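Local coordinates for protein prolyl 4-hydroxylase (Phytophthora capsici LT1534, PDB 6IUQ) that probably hydroxylates peptidyl proline at the 4-position as an iron(II)- and 2-oxoglutarate-dependent oxygenase, with a double-stranded beta-helix core that holds the metal, at residues F153-D158 with Y280-E285; V186-F191 with V196-K201; F191-V196 with R260-P265; R268-G273 with Y316-R321. All coordinates share one frame; numbering follows the deposited sequence.

Contact 1 of 4, residues F153-D158 with Y280-E285; sequences FPCHYD and YESLME. With FE2 (Fe (II) ion), chain C.
Ser-282 faces the loop of Phe-153 to Asp-158 from helix 276-287. With chi1 at -79°, its OG is anti to the carbonyl carbon of Ser-282 and beside its backbone N. OG gives a weak hydrogen bond of 3.4 Å to O of Phe-153. CB of Ser-282 packs against CA of Pro-154 at 4.1 Å. SG of Cys-155 flanks the same OG at 3.9 Å. Arg-216, outside both segments, adds a hydrogen bond to OG through NH1. A water also bridges the two segments. It accepts from N of Phe-153 at 2.7 Å and donates to O of Ser-282 and to OE1 of Glu-285. The disulfide Cys-152 to Cys-286 ties the chain just before the loop to the chain just after the helix segment.

The loop carries the HxD part of the iron site. ND1 of His-156 donates to O of Pro-154 at 2.8 Å, and the acceptor lies 27° out of the imidazole plane. NE2 of the same ring binds the iron at 2.3 Å, and OD1 of Asp-158 binds it at 2.4 Å. His-215 is the third protein ligand. The ND1 bond probably limits rotation of the ring and is consistent with the loop backbone helping to orient NE2 toward the iron.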
loop_
_atom_site.group_PDB
_atom_site.type_symbol
_atom_site.label_atom_id
_atom_site.label_comp_id
_atom_site.label_asym_id
_atom_site.label_seq_id
_atom_site.Cartn_x
_atom_site.Cartn_y
_atom_site.Cartn_z
ATOM N N PHE A 153 -5.894 -4.427 12.044
ATOM C CA PHE A 153 -5.171 -3.747 10.969
ATOM C C PHE A 153 -4.107 -2.806 11.527
ATOM O O PHE A 153 -4.334 -1.608 11.682
ATOM C CB PHE A 153 -6.132 -2.953 10.081
ATOM C CG PHE A 153 -7.401 -3.682 9.748
ATOM C CD1 PHE A 153 -7.449 -4.566 8.683
ATOM C CD2 PHE A 153 -8.556 -3.466 10.494
ATOM C CE1 PHE A 153 -8.630 -5.235 8.366
ATOM C CE2 PHE A 153 -9.737 -4.126 10.183
ATOM C CZ PHE A 153 -9.772 -5.012 9.119
ATOM N N PRO A 154 -2.931 -3.339 11.834
ATOM C CA PRO A 154 -1.963 -2.427 12.445
ATOM C C PRO A 154 -1.401 -1.404 11.461
ATOM O O PRO A 154 -1.479 -1.597 10.233
ATOM C CB PRO A 154 -0.872 -3.370 12.969
ATOM C CG PRO A 154 -1.074 -4.646 12.267
ATOM C CD PRO A 154 -2.512 -4.743 11.888
ATOM N N CYS A 155 -0.893 -0.292 11.995
ATOM C CA CYS A 155 -0.117 0.657 11.191
ATOM C C CYS A 155 1.120 -0.050 10.708
ATOM O O CYS A 155 1.754 -0.753 11.496
ATOM C CB CYS A 155 0.288 1.885 12.000
ATOM S SG CYS A 155 -1.071 2.903 12.546
ATOM N N HIS A 156 1.476 0.110 9.433
ATOM C CA HIS A 156 2.653 -0.584 8.937
ATOM C C HIS A 156 3.180 0.026 7.655
ATOM O O HIS A 156 2.492 0.815 7.008
ATOM C CB HIS A 156 2.340 -2.087 8.668
ATOM C CG HIS A 156 1.250 -2.312 7.648
ATOM N ND1 HIS A 156 -0.014 -1.804 7.799
ATOM C CD2 HIS A 156 1.263 -2.916 6.437
ATOM C CE1 HIS A 156 -0.762 -2.154 6.773
ATOM N NE2 HIS A 156 -0.004 -2.821 5.922
ATOM N N TYR A 157 4.390 -0.385 7.282
ATOM C CA TYR A 157 4.933 -0.186 5.934
ATOM C C TYR A 157 4.856 -1.526 5.191
ATOM O O TYR A 157 5.094 -2.568 5.792
ATOM C CB TYR A 157 6.378 0.327 6.009
ATOM C CG TYR A 157 6.530 1.713 6.620
ATOM C CD1 TYR A 157 6.495 1.905 8.000
ATOM C CD2 TYR A 157 6.722 2.826 5.811
ATOM C CE1 TYR A 157 6.644 3.182 8.551
ATOM C CE2 TYR A 157 6.873 4.093 6.351
ATOM C CZ TYR A 157 6.820 4.268 7.715
ATOM O OH TYR A 157 6.968 5.529 8.242
ATOM N N ASP A 158 4.502 -1.503 3.906
ATOM C CA ASP A 158 4.429 -2.726 3.095
ATOM C C ASP A 158 5.780 -3.425 2.969
ATOM O O ASP A 158 5.843 -4.648 2.852
ATOM C CB ASP A 158 3.854 -2.418 1.715
ATOM C CG ASP A 158 2.394 -2.455 1.744
ATOM O OD1 ASP A 158 1.877 -2.706 2.843
ATOM O OD2 ASP A 158 1.738 -2.296 0.718
ATOM N N TYR A 280 -1.119 2.718 18.599
ATOM C CA TYR A 280 -1.820 2.213 19.776
ATOM C C TYR A 280 -3.324 2.066 19.518
ATOM O O TYR A 280 -3.922 1.032 19.851
ATOM C CB TYR A 280 -1.566 3.123 20.988
ATOM C CG TYR A 280 -2.146 2.595 22.291
ATOM C CD1 TYR A 280 -1.445 1.681 23.065
ATOM C CD2 TYR A 280 -3.398 3.019 22.747
ATOM C CE1 TYR A 280 -1.965 1.195 24.262
ATOM C CE2 TYR A 280 -3.926 2.543 23.942
ATOM C CZ TYR A 280 -3.201 1.627 24.690
ATOM O OH TYR A 280 -3.721 1.137 25.857
ATOM N N GLU A 281 -3.948 3.065 18.911
ATOM C CA GLU A 281 -5.377 2.942 18.621
ATOM C C GLU A 281 -5.679 1.759 17.707
ATOM O O GLU A 281 -6.654 1.038 17.931
ATOM C CB GLU A 281 -5.932 4.218 18.007
ATOM C CG GLU A 281 -7.372 4.497 18.440
ATOM C CD GLU A 281 -7.549 4.518 19.978
ATOM O OE1 GLU A 281 -6.640 5.006 20.691
ATOM O OE2 GLU A 281 -8.601 4.053 20.468
ATOM N N SER A 282 -4.832 1.527 16.705
ATOM C CA SER A 282 -5.036 0.361 15.845
ATOM C C SER A 282 -4.957 -0.904 16.680
ATOM O O SER A 282 -5.745 -1.811 16.488
ATOM C CB SER A 282 -4.016 0.309 14.706
ATOM O OG SER A 282 -4.374 1.199 13.666
ATOM N N LEU A 283 -4.025 -0.960 17.628
ATOM C CA LEU A 283 -3.900 -2.164 18.446
ATOM C C LEU A 283 -5.116 -2.344 19.370
ATOM O O LEU A 283 -5.460 -3.469 19.707
ATOM C CB LEU A 283 -2.600 -2.139 19.259
ATOM C CG LEU A 283 -1.313 -2.379 18.462
ATOM C CD1 LEU A 283 -0.115 -1.717 19.121
ATOM C CD2 LEU A 283 -1.054 -3.854 18.260
HETATM N N MSE A 284 -5.767 -1.246 19.766
HETATM C CA MSE A 284 -7.000 -1.334 20.556
HETATM C C MSE A 284 -8.121 -2.036 19.783
HETATM O O MSE A 284 -8.848 -2.842 20.358
HETATM C CB MSE A 284 -7.465 0.048 21.011
HETATM C CG MSE A 284 -6.548 0.696 22.042
HETATM SE SE MSE A 284 -6.017 -0.532 23.499
HETATM C CE MSE A 284 -4.255 -1.171 22.902
ATOM N N GLU A 285 -8.253 -1.737 18.488
ATOM C CA GLU A 285 -9.200 -2.434 17.612
ATOM C C GLU A 285 -8.857 -3.930 17.510
ATOM O O GLU A 285 -9.740 -4.779 17.574
ATOM C CB GLU A 285 -9.218 -1.802 16.220
ATOM C CG GLU A 285 -9.826 -0.402 16.155
ATOM C CD GLU A 285 -9.441 0.351 14.872
ATOM O OE1 GLU A 285 -8.902 -0.291 13.931
ATOM O OE2 GLU A 285 -9.669 1.583 14.810
HETATM FE FE FE2 C . -0.414 -2.727 3.614
HETATM O O HOH W 1 -6.686 -2.517 13.747
#

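Contact 2 of 4, residues V186-F191 with V196-K201; sequences VQLFPF and VTVAPK
Val-186 to Leu-188 and Val-196 to Val-198 form an antiparallel beta hairpin within the double-stranded beta-helix core. The two strands run at 156° to each other. Two hydrogen-bonded pairs join them. Val-186 and Val-198 exchange both backbone bonds, and Val-198 N reaches Val-186 O at 2.9 Å. Leu-188 and Val-196 do the same, with Leu-188 N to Val-196 O at 2.7 Å and nearly straight. Between them, Gln-187 and Thr-197 make the non-hydrogen-bonded pair, and CA of Gln-187 comes to 3.3 Å from O of Val-196.

The aliphatic side chains share one face. Val-186 and Val-198 stand side by side and point the same way, with CG1 of Val-186 3.7 Å from CB of Val-198. The chi1 of 58° places this CG1 between the backbone N and the carbonyl carbon of Val-186. CD1 of Leu-188 slants across to CG2 of Val-198 at 4.2 Å. Tyr-37 and Val-39 of strand 37-40 and Phe-208 of strand 204-209 cover this face. Leu-188 also touches His-215, an iron ligand, and the nearest side-chain atom of Val-186, CG2, is about 7 Å from the iron.

The third strand, 214-217, pairs with 186-189 on its other edge. Its Arg-216 gives NH2 to OE1 of Gln-187, the stronger polar partner of that amide. Across the hairpin strands, NE2 of Gln-187 makes a weak bond of 3.4 Å to OG1 of Thr-197, on the same face.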
loop_
_atom_site.group_PDB
_atom_site.type_symbol
_atom_site.label_atom_id
_atom_site.label_comp_id
_atom_site.label_asym_id
_atom_site.label_seq_id
_atom_site.Cartn_x
_atom_site.Cartn_y
_atom_site.Cartn_z
ATOM N N VAL A 186 -8.314 3.157 3.094
ATOM C CA VAL A 186 -6.913 3.088 3.440
ATOM C C VAL A 186 -6.536 4.484 3.898
ATOM O O VAL A 186 -6.878 5.471 3.242
ATOM C CB VAL A 186 -6.028 2.598 2.269
ATOM C CG1 VAL A 186 -6.171 3.492 1.055
ATOM C CG2 VAL A 186 -4.550 2.490 2.702
ATOM N N GLN A 187 -5.915 4.564 5.074
ATOM C CA GLN A 187 -5.440 5.832 5.606
ATOM C C GLN A 187 -3.932 5.875 5.446
ATOM O O GLN A 187 -3.215 5.004 5.956
ATOM C CB GLN A 187 -5.843 6.013 7.078
ATOM C CG GLN A 187 -5.519 7.392 7.659
ATOM C CD GLN A 187 -6.194 7.648 9.015
ATOM O OE1 GLN A 187 -6.113 6.838 9.931
ATOM N NE2 GLN A 187 -6.881 8.767 9.125
ATOM N N LEU A 188 -3.463 6.878 4.708
ATOM C CA LEU A 188 -2.052 7.077 4.439
ATOM C C LEU A 188 -1.507 8.116 5.391
ATOM O O LEU A 188 -2.213 9.064 5.741
ATOM C CB LEU A 188 -1.823 7.535 2.990
ATOM C CG LEU A 188 -2.520 6.739 1.881
ATOM C CD1 LEU A 188 -2.386 7.469 0.541
ATOM C CD2 LEU A 188 -1.970 5.330 1.781
ATOM N N PHE A 189 -0.250 7.942 5.799
ATOM C CA PHE A 189 0.417 8.922 6.652
ATOM C C PHE A 189 1.715 9.406 6.019
ATOM O O PHE A 189 2.793 8.986 6.438
ATOM C CB PHE A 189 0.732 8.336 8.039
ATOM C CG PHE A 189 -0.477 7.931 8.825
ATOM C CD1 PHE A 189 -1.226 8.875 9.514
ATOM C CD2 PHE A 189 -0.859 6.594 8.898
ATOM C CE1 PHE A 189 -2.356 8.499 10.271
ATOM C CE2 PHE A 189 -1.985 6.206 9.650
ATOM C CZ PHE A 189 -2.736 7.169 10.332
ATOM N N PRO A 190 1.621 10.266 4.998
ATOM C CA PRO A 190 2.855 10.880 4.482
ATOM C C PRO A 190 3.585 11.516 5.670
ATOM O O PRO A 190 2.953 12.275 6.412
ATOM C CB PRO A 190 2.354 11.935 3.477
ATOM C CG PRO A 190 0.937 11.564 3.197
ATOM C CD PRO A 190 0.404 10.829 4.386
ATOM N N PHE A 191 4.859 11.182 5.865
ATOM C CA PHE A 191 5.496 11.338 7.173
ATOM C C PHE A 191 5.469 12.800 7.636
ATOM O O PHE A 191 5.958 13.696 6.937
ATOM C CB PHE A 191 6.941 10.795 7.126
ATOM C CG PHE A 191 7.502 10.375 8.481
ATOM C CD1 PHE A 191 6.948 9.320 9.183
ATOM C CD2 PHE A 191 8.596 11.019 9.022
ATOM C CE1 PHE A 191 7.466 8.925 10.403
ATOM C CE2 PHE A 191 9.120 10.629 10.259
ATOM C CZ PHE A 191 8.553 9.586 10.941
ATOM N N VAL A 196 -4.085 11.088 4.957
ATOM C CA VAL A 196 -4.965 11.055 3.811
ATOM C C VAL A 196 -5.834 9.799 3.834
ATOM O O VAL A 196 -5.336 8.671 3.873
ATOM C CB VAL A 196 -4.169 11.116 2.502
ATOM C CG1 VAL A 196 -5.119 11.081 1.320
ATOM C CG2 VAL A 196 -3.281 12.365 2.479
ATOM N N THR A 197 -7.143 10.004 3.809
ATOM C CA THR A 197 -8.061 8.884 3.838
ATOM C C THR A 197 -8.671 8.694 2.455
ATOM O O THR A 197 -9.230 9.620 1.872
ATOM C CB THR A 197 -9.127 9.094 4.898
ATOM O OG1 THR A 197 -8.460 9.268 6.152
ATOM C CG2 THR A 197 -10.042 7.871 4.995
ATOM N N VAL A 198 -8.519 7.484 1.933
ATOM C CA VAL A 198 -8.880 7.157 0.567
ATOM C C VAL A 198 -9.956 6.067 0.546
ATOM O O VAL A 198 -9.712 4.932 0.961
ATOM C CB VAL A 198 -7.629 6.683 -0.230
ATOM C CG1 VAL A 198 -7.977 6.453 -1.699
ATOM C CG2 VAL A 198 -6.507 7.714 -0.091
ATOM N N ALA A 199 -11.151 6.415 0.086
ATOM C CA ALA A 199 -12.250 5.457 0.032
ATOM C C ALA A 199 -11.944 4.369 -0.988
ATOM O O ALA A 199 -11.366 4.648 -2.032
ATOM C CB ALA A 199 -13.566 6.176 -0.313
ATOM N N PRO A 200 -12.329 3.125 -0.701
ATOM C CA PRO A 200 -12.041 2.039 -1.644
ATOM C C PRO A 200 -13.085 1.932 -2.772
ATOM O O PRO A 200 -13.755 0.914 -2.918
ATOM C CB PRO A 200 -12.070 0.802 -0.748
ATOM C CG PRO A 200 -13.148 1.139 0.243
ATOM C CD PRO A 200 -13.018 2.632 0.502
ATOM N N LYS A 201 -13.213 2.984 -3.569
ATOM C CA LYS A 201 -14.202 2.991 -4.638
ATOM C C LYS A 201 -13.848 2.058 -5.783
ATOM O O LYS A 201 -12.672 1.829 -6.079
ATOM C CB LYS A 201 -14.384 4.408 -5.165
ATOM C CG LYS A 201 -14.912 5.313 -4.090
ATOM C CD LYS A 201 -15.264 6.684 -4.592
ATOM C CE LYS A 201 -16.139 7.379 -3.536
ATOM N NZ LYS A 201 -15.970 8.851 -3.550
#

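Contact 3 of 4, residues F191-V196 with R260-P265; sequences FLQQPV and RLRRSP
Phe-191 and Leu-261 both carry CG anti to the backbone N (chi1 -156° and -178°), which turns the two side chains to each other. CG of Leu-261 lies 4.0 Å from CE2 of Phe-191, near CD2 as well. The two side chains meet at a slant. CD2 of Leu-192 lies 3.9 Å above one face of the Phe-191 ring, offset toward the rim. Ser-271 and Val-274 of helix 271-274 also touch this ring.

Arg-262 uses its aliphatic part on the loop. Its CG lies 3.7 Å from O of Phe-191. Its CD lies 3.9 Å from CG of Gln-193, and these two side chains cross at about a right angle. The Arg-262 chain then bends at chi3 (64°) and carries the guanidinium away from the loop. CG of Arg-263 lies above one guanidinium face, offset toward the rim. NH2 forms a salt bridge with Glu-259, and NH1 donates to O of Asp-34.

A water bridges the two backbones, 3.0 Å from N of Phe-191 and 2.6 Å from O of Arg-262. Gln-267 donates to the same carbonyl through NE2. Across the two segments, no direct hydrogen bond is made. The loop of the hairpin is therefore joined to the last turn of helix 254-262 by van der Waals contact and a bridging water, while the Arg-262 charge is met by partners beyond the loop.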
loop_
_atom_site.group_PDB
_atom_site.type_symbol
_atom_site.label_atom_id
_atom_site.label_comp_id
_atom_site.label_asym_id
_atom_site.label_seq_id
_atom_site.Cartn_x
_atom_site.Cartn_y
_atom_site.Cartn_z
ATOM N N PHE A 191 4.859 11.182 5.865
ATOM C CA PHE A 191 5.496 11.338 7.173
ATOM C C PHE A 191 5.469 12.800 7.636
ATOM O O PHE A 191 5.958 13.696 6.937
ATOM C CB PHE A 191 6.941 10.795 7.126
ATOM C CG PHE A 191 7.502 10.375 8.481
ATOM C CD1 PHE A 191 6.948 9.320 9.183
ATOM C CD2 PHE A 191 8.596 11.019 9.022
ATOM C CE1 PHE A 191 7.466 8.925 10.403
ATOM C CE2 PHE A 191 9.120 10.629 10.259
ATOM C CZ PHE A 191 8.553 9.586 10.941
ATOM N N LEU A 192 4.870 13.014 8.812
ATOM C CA LEU A 192 4.707 14.332 9.452
ATOM C C LEU A 192 3.701 15.261 8.752
ATOM O O LEU A 192 3.577 16.403 9.143
ATOM C CB LEU A 192 6.056 15.063 9.571
ATOM C CG LEU A 192 7.257 14.299 10.144
ATOM C CD1 LEU A 192 8.425 15.249 10.250
ATOM C CD2 LEU A 192 6.939 13.653 11.511
ATOM N N GLN A 193 2.984 14.782 7.737
ATOM C CA GLN A 193 1.968 15.604 7.069
ATOM C C GLN A 193 0.604 15.275 7.616
ATOM O O GLN A 193 0.472 14.435 8.488
ATOM C CB GLN A 193 1.945 15.373 5.553
ATOM C CG GLN A 193 3.285 15.488 4.849
ATOM C CD GLN A 193 4.037 16.731 5.241
ATOM O OE1 GLN A 193 5.216 16.657 5.567
ATOM N NE2 GLN A 193 3.366 17.880 5.224
ATOM N N GLN A 194 -0.422 15.916 7.081
ATOM C CA GLN A 194 -1.787 15.534 7.388
ATOM C C GLN A 194 -2.061 14.171 6.786
ATOM O O GLN A 194 -1.634 13.902 5.667
ATOM C CB GLN A 194 -2.780 16.574 6.854
ATOM C CG GLN A 194 -3.141 17.662 7.850
ATOM C CD GLN A 194 -3.578 17.106 9.223
ATOM O OE1 GLN A 194 -2.746 16.756 10.085
ATOM N NE2 GLN A 194 -4.882 16.983 9.408
ATOM N N PRO A 195 -2.761 13.305 7.522
ATOM C CA PRO A 195 -3.128 11.991 6.984
ATOM C C PRO A 195 -4.069 12.120 5.787
ATOM O O PRO A 195 -4.778 13.122 5.633
ATOM C CB PRO A 195 -3.837 11.309 8.161
ATOM C CG PRO A 195 -3.428 12.085 9.371
ATOM C CD PRO A 195 -3.230 13.488 8.905
ATOM N N VAL A 196 -4.085 11.088 4.957
ATOM C CA VAL A 196 -4.965 11.055 3.811
ATOM C C VAL A 196 -5.834 9.799 3.834
ATOM O O VAL A 196 -5.336 8.671 3.873
ATOM C CB VAL A 196 -4.169 11.116 2.502
ATOM C CG1 VAL A 196 -5.119 11.081 1.320
ATOM C CG2 VAL A 196 -3.281 12.365 2.479
ATOM N N ARG A 260 13.695 15.441 3.219
ATOM C CA ARG A 260 14.456 14.209 2.956
ATOM C C ARG A 260 13.980 13.060 3.858
ATOM O O ARG A 260 13.951 11.898 3.443
ATOM C CB ARG A 260 15.961 14.425 3.155
ATOM C CG ARG A 260 16.580 15.405 2.164
ATOM C CD ARG A 260 18.106 15.269 2.077
ATOM N NE ARG A 260 18.767 15.312 3.375
ATOM C CZ ARG A 260 19.055 16.427 4.043
ATOM N NH1 ARG A 260 18.731 17.612 3.543
ATOM N NH2 ARG A 260 19.658 16.356 5.225
ATOM N N LEU A 261 13.610 13.393 5.089
ATOM C CA LEU A 261 13.093 12.412 6.039
ATOM C C LEU A 261 11.778 11.829 5.546
ATOM O O LEU A 261 11.587 10.614 5.563
ATOM C CB LEU A 261 12.917 13.051 7.424
ATOM C CG LEU A 261 12.432 12.194 8.590
ATOM C CD1 LEU A 261 13.153 10.850 8.628
ATOM C CD2 LEU A 261 12.654 12.938 9.899
ATOM N N ARG A 262 10.889 12.709 5.079
ATOM C CA ARG A 262 9.580 12.314 4.606
ATOM C C ARG A 262 9.661 11.257 3.501
ATOM O O ARG A 262 8.800 10.370 3.421
ATOM C CB ARG A 262 8.806 13.545 4.116
ATOM C CG ARG A 262 7.417 13.238 3.606
ATOM C CD ARG A 262 6.628 14.483 3.153
ATOM N NE ARG A 262 7.236 15.171 2.007
ATOM C CZ ARG A 262 7.190 14.730 0.756
ATOM N NH1 ARG A 262 6.606 13.569 0.492
ATOM N NH2 ARG A 262 7.757 15.421 -0.230
ATOM N N ARG A 263 10.709 11.337 2.675
ATOM C CA ARG A 263 10.845 10.478 1.497
ATOM C C ARG A 263 11.883 9.391 1.677
ATOM O O ARG A 263 12.326 8.780 0.710
ATOM C CB ARG A 263 11.215 11.308 0.266
ATOM C CG ARG A 263 10.212 12.397 -0.057
ATOM C CD ARG A 263 10.588 13.150 -1.310
ATOM N NE ARG A 263 10.589 12.264 -2.464
ATOM C CZ ARG A 263 11.692 11.833 -3.062
ATOM N NH1 ARG A 263 12.872 12.237 -2.622
ATOM N NH2 ARG A 263 11.614 11.014 -4.103
ATOM N N SER A 264 12.279 9.154 2.918
ATOM C CA SER A 264 13.328 8.190 3.199
ATOM C C SER A 264 12.797 7.040 4.023
ATOM O O SER A 264 12.049 7.273 4.970
ATOM C CB SER A 264 14.483 8.865 3.941
ATOM O OG SER A 264 15.342 7.890 4.486
ATOM N N PRO A 265 13.178 5.798 3.672
ATOM C CA PRO A 265 12.783 4.606 4.429
ATOM C C PRO A 265 13.308 4.585 5.861
ATOM O O PRO A 265 12.834 3.778 6.663
ATOM C CB PRO A 265 13.391 3.458 3.622
ATOM C CG PRO A 265 13.528 4.019 2.219
ATOM C CD PRO A 265 13.879 5.451 2.428
HETATM O O HOH W 2 6.300 9.693 3.729
#

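Contact 4 of 4, residues R268-G273 with Y316-R321; sequences RLLSRG and YGFIQR
O of Gly-273 lies 3.8 Å from CG2 of Ile-319 and takes a weak hydrogen bond from NH1 of Arg-323, one turn farther along helix 313-328. Between the two segments themselves no hydrogen bond crosses, and van der Waals contact joins them. CG2 of Ile-319 rests on the main chain of Gly-273, 3.6 Å from its carbonyl C. Gly-273 has no side chain, and the backbones come close, with CA atoms 6.2 Å apart for this pair.

With chi1 of Ile-319 at -61°, CG2 is anti to the backbone N and CG1 lies beside it, which sends the other branch to Leu-270. Its CD1 reaches CD2 of Leu-270 at 3.7 Å, the side chains meeting obliquely. CD1 of Leu-270 turns to Phe-318 and approaches CE2 of the ring at 3.7 Å, the side chains crossing at about a right angle.

Leu-270 stands at the N-cap position of helix 271-274. Leu-315 and Leu-322 of helix 313-328 also touch it. Val-309 of helix 296-311 packs on Ile-319, and ND1 of His-302 is hydrogen-bonded to NH1 of Arg-272. The short helix 271-274 thus packs against helices 296-311 and 313-328.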
loop_
_atom_site.group_PDB
_atom_site.type_symbol
_atom_site.label_atom_id
_atom_site.label_comp_id
_atom_site.label_asym_id
_atom_site.label_seq_id
_atom_site.Cartn_x
_atom_site.Cartn_y
_atom_site.Cartn_z
ATOM N N ARG A 268 11.025 4.495 9.050
ATOM C CA ARG A 268 10.479 3.267 9.639
ATOM C C ARG A 268 11.045 2.985 11.044
ATOM O O ARG A 268 10.420 2.282 11.856
ATOM C CB ARG A 268 10.747 2.073 8.704
ATOM C CG ARG A 268 10.161 2.268 7.307
ATOM C CD ARG A 268 10.531 1.159 6.338
ATOM N NE ARG A 268 11.951 1.157 6.042
ATOM C CZ ARG A 268 12.551 0.272 5.247
ATOM N NH1 ARG A 268 11.858 -0.699 4.659
ATOM N NH2 ARG A 268 13.850 0.351 5.051
ATOM N N LEU A 269 12.220 3.542 11.320
ATOM C CA LEU A 269 12.846 3.420 12.626
ATOM C C LEU A 269 12.269 4.413 13.609
ATOM O O LEU A 269 12.640 4.396 14.773
ATOM C CB LEU A 269 14.357 3.643 12.525
ATOM C CG LEU A 269 15.077 2.833 11.440
ATOM C CD1 LEU A 269 16.490 3.341 11.249
ATOM C CD2 LEU A 269 15.074 1.349 11.784
ATOM N N LEU A 270 11.381 5.289 13.144
ATOM C CA LEU A 270 10.920 6.388 13.979
ATOM C C LEU A 270 9.420 6.457 14.046
ATOM O O LEU A 270 8.875 7.173 14.888
ATOM C CB LEU A 270 11.446 7.718 13.457
ATOM C CG LEU A 270 12.941 7.827 13.183
ATOM C CD1 LEU A 270 13.201 9.111 12.414
ATOM C CD2 LEU A 270 13.721 7.808 14.469
ATOM N N SER A 271 8.754 5.709 13.168
ATOM C CA SER A 271 7.310 5.875 12.971
ATOM C C SER A 271 6.484 5.479 14.189
ATOM O O SER A 271 5.463 6.106 14.471
ATOM C CB SER A 271 6.833 5.073 11.752
ATOM O OG SER A 271 6.980 3.678 11.977
ATOM N N ARG A 272 6.906 4.443 14.908
ATOM C CA ARG A 272 6.102 3.996 16.044
ATOM C C ARG A 272 6.144 5.052 17.140
ATOM O O ARG A 272 5.134 5.310 17.795
ATOM C CB ARG A 272 6.576 2.638 16.569
ATOM C CG ARG A 272 5.654 2.050 17.635
ATOM C CD ARG A 272 6.087 0.651 18.034
ATOM N NE ARG A 272 6.032 -0.295 16.918
ATOM C CZ ARG A 272 4.969 -1.027 16.603
ATOM N NH1 ARG A 272 3.839 -0.928 17.311
ATOM N NH2 ARG A 272 5.034 -1.858 15.569
ATOM N N GLY A 273 7.296 5.692 17.313
ATOM C CA GLY A 273 7.420 6.837 18.206
ATOM C C GLY A 273 6.639 8.049 17.733
ATOM O O GLY A 273 5.839 8.611 18.466
ATOM N N TYR A 316 14.716 9.776 21.798
ATOM C CA TYR A 316 13.441 10.304 22.284
ATOM C C TYR A 316 13.280 11.805 22.058
ATOM O O TYR A 316 12.223 12.238 21.613
ATOM C CB TYR A 316 13.275 10.007 23.775
ATOM C CG TYR A 316 11.916 10.365 24.340
ATOM C CD1 TYR A 316 10.774 9.686 23.934
ATOM C CD2 TYR A 316 11.780 11.361 25.309
ATOM C CE1 TYR A 316 9.513 10.003 24.473
ATOM C CE2 TYR A 316 10.534 11.688 25.851
ATOM C CZ TYR A 316 9.404 11.004 25.429
ATOM O OH TYR A 316 8.169 11.317 25.962
ATOM N N GLY A 317 14.297 12.600 22.389
ATOM C CA GLY A 317 14.252 14.034 22.119
ATOM C C GLY A 317 14.035 14.312 20.631
ATOM O O GLY A 317 13.296 15.216 20.245
ATOM N N PHE A 318 14.666 13.502 19.787
ATOM C CA PHE A 318 14.522 13.648 18.349
ATOM C C PHE A 318 13.088 13.334 17.937
ATOM O O PHE A 318 12.479 14.117 17.221
ATOM C CB PHE A 318 15.521 12.743 17.623
ATOM C CG PHE A 318 15.464 12.848 16.121
ATOM C CD1 PHE A 318 15.561 14.086 15.496
ATOM C CD2 PHE A 318 15.330 11.709 15.337
ATOM C CE1 PHE A 318 15.500 14.185 14.115
ATOM C CE2 PHE A 318 15.277 11.800 13.954
ATOM C CZ PHE A 318 15.360 13.038 13.344
ATOM N N ILE A 319 12.549 12.209 18.415
ATOM C CA ILE A 319 11.166 11.808 18.137
ATOM C C ILE A 319 10.174 12.899 18.539
ATOM O O ILE A 319 9.233 13.196 17.798
ATOM C CB ILE A 319 10.770 10.504 18.895
ATOM C CG1 ILE A 319 11.637 9.293 18.494
ATOM C CG2 ILE A 319 9.321 10.183 18.676
ATOM C CD1 ILE A 319 11.371 8.756 17.172
ATOM N N GLN A 320 10.380 13.480 19.719
ATOM C CA GLN A 320 9.490 14.526 20.241
ATOM C C GLN A 320 9.516 15.795 19.382
ATOM O O GLN A 320 8.492 16.445 19.210
ATOM C CB GLN A 320 9.850 14.891 21.695
ATOM C CG GLN A 320 9.420 13.868 22.753
ATOM C CD GLN A 320 7.975 14.042 23.222
ATOM O OE1 GLN A 320 7.084 14.366 22.435
ATOM N NE2 GLN A 320 7.742 13.828 24.518
ATOM N N ARG A 321 10.686 16.158 18.864
ATOM C CA ARG A 321 10.784 17.277 17.923
ATOM C C ARG A 321 10.032 16.976 16.637
ATOM O O ARG A 321 9.376 17.849 16.079
ATOM C CB ARG A 321 12.244 17.610 17.605
ATOM C CG ARG A 321 12.969 18.221 18.782
ATOM C CD ARG A 321 14.065 19.143 18.330
ATOM N NE ARG A 321 14.733 19.748 19.474
ATOM C CZ ARG A 321 14.433 20.942 19.971
ATOM N NH1 ARG A 321 13.468 21.674 19.424
ATOM N NH2 ARG A 321 15.099 21.399 21.018
#

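In the fold
Contact 1 holds two of the three iron ligands, and contact 2 comes within about 7 Å of the iron through the side chain of Val-186. Their centres are 14 Å apart. Phe-191 belongs to contacts 2 and 3, and its CD1 meets OH of Tyr-157 of contact 1 at 3.9 Å. Tyr-157 also reaches contact 4, with CE1 3.5 Å from OG of Ser-271. Contacts 3 and 4 touch through CD1 of Leu-261 and CD1 of Leu-270, 4.2 Å apart. Arg-216 links contacts 1 and 2 by bonding Ser-282 and Gln-187. Contacts 1 and 3 join the core to helices, contact 2 lies within the core, and contact 4 lies among helices.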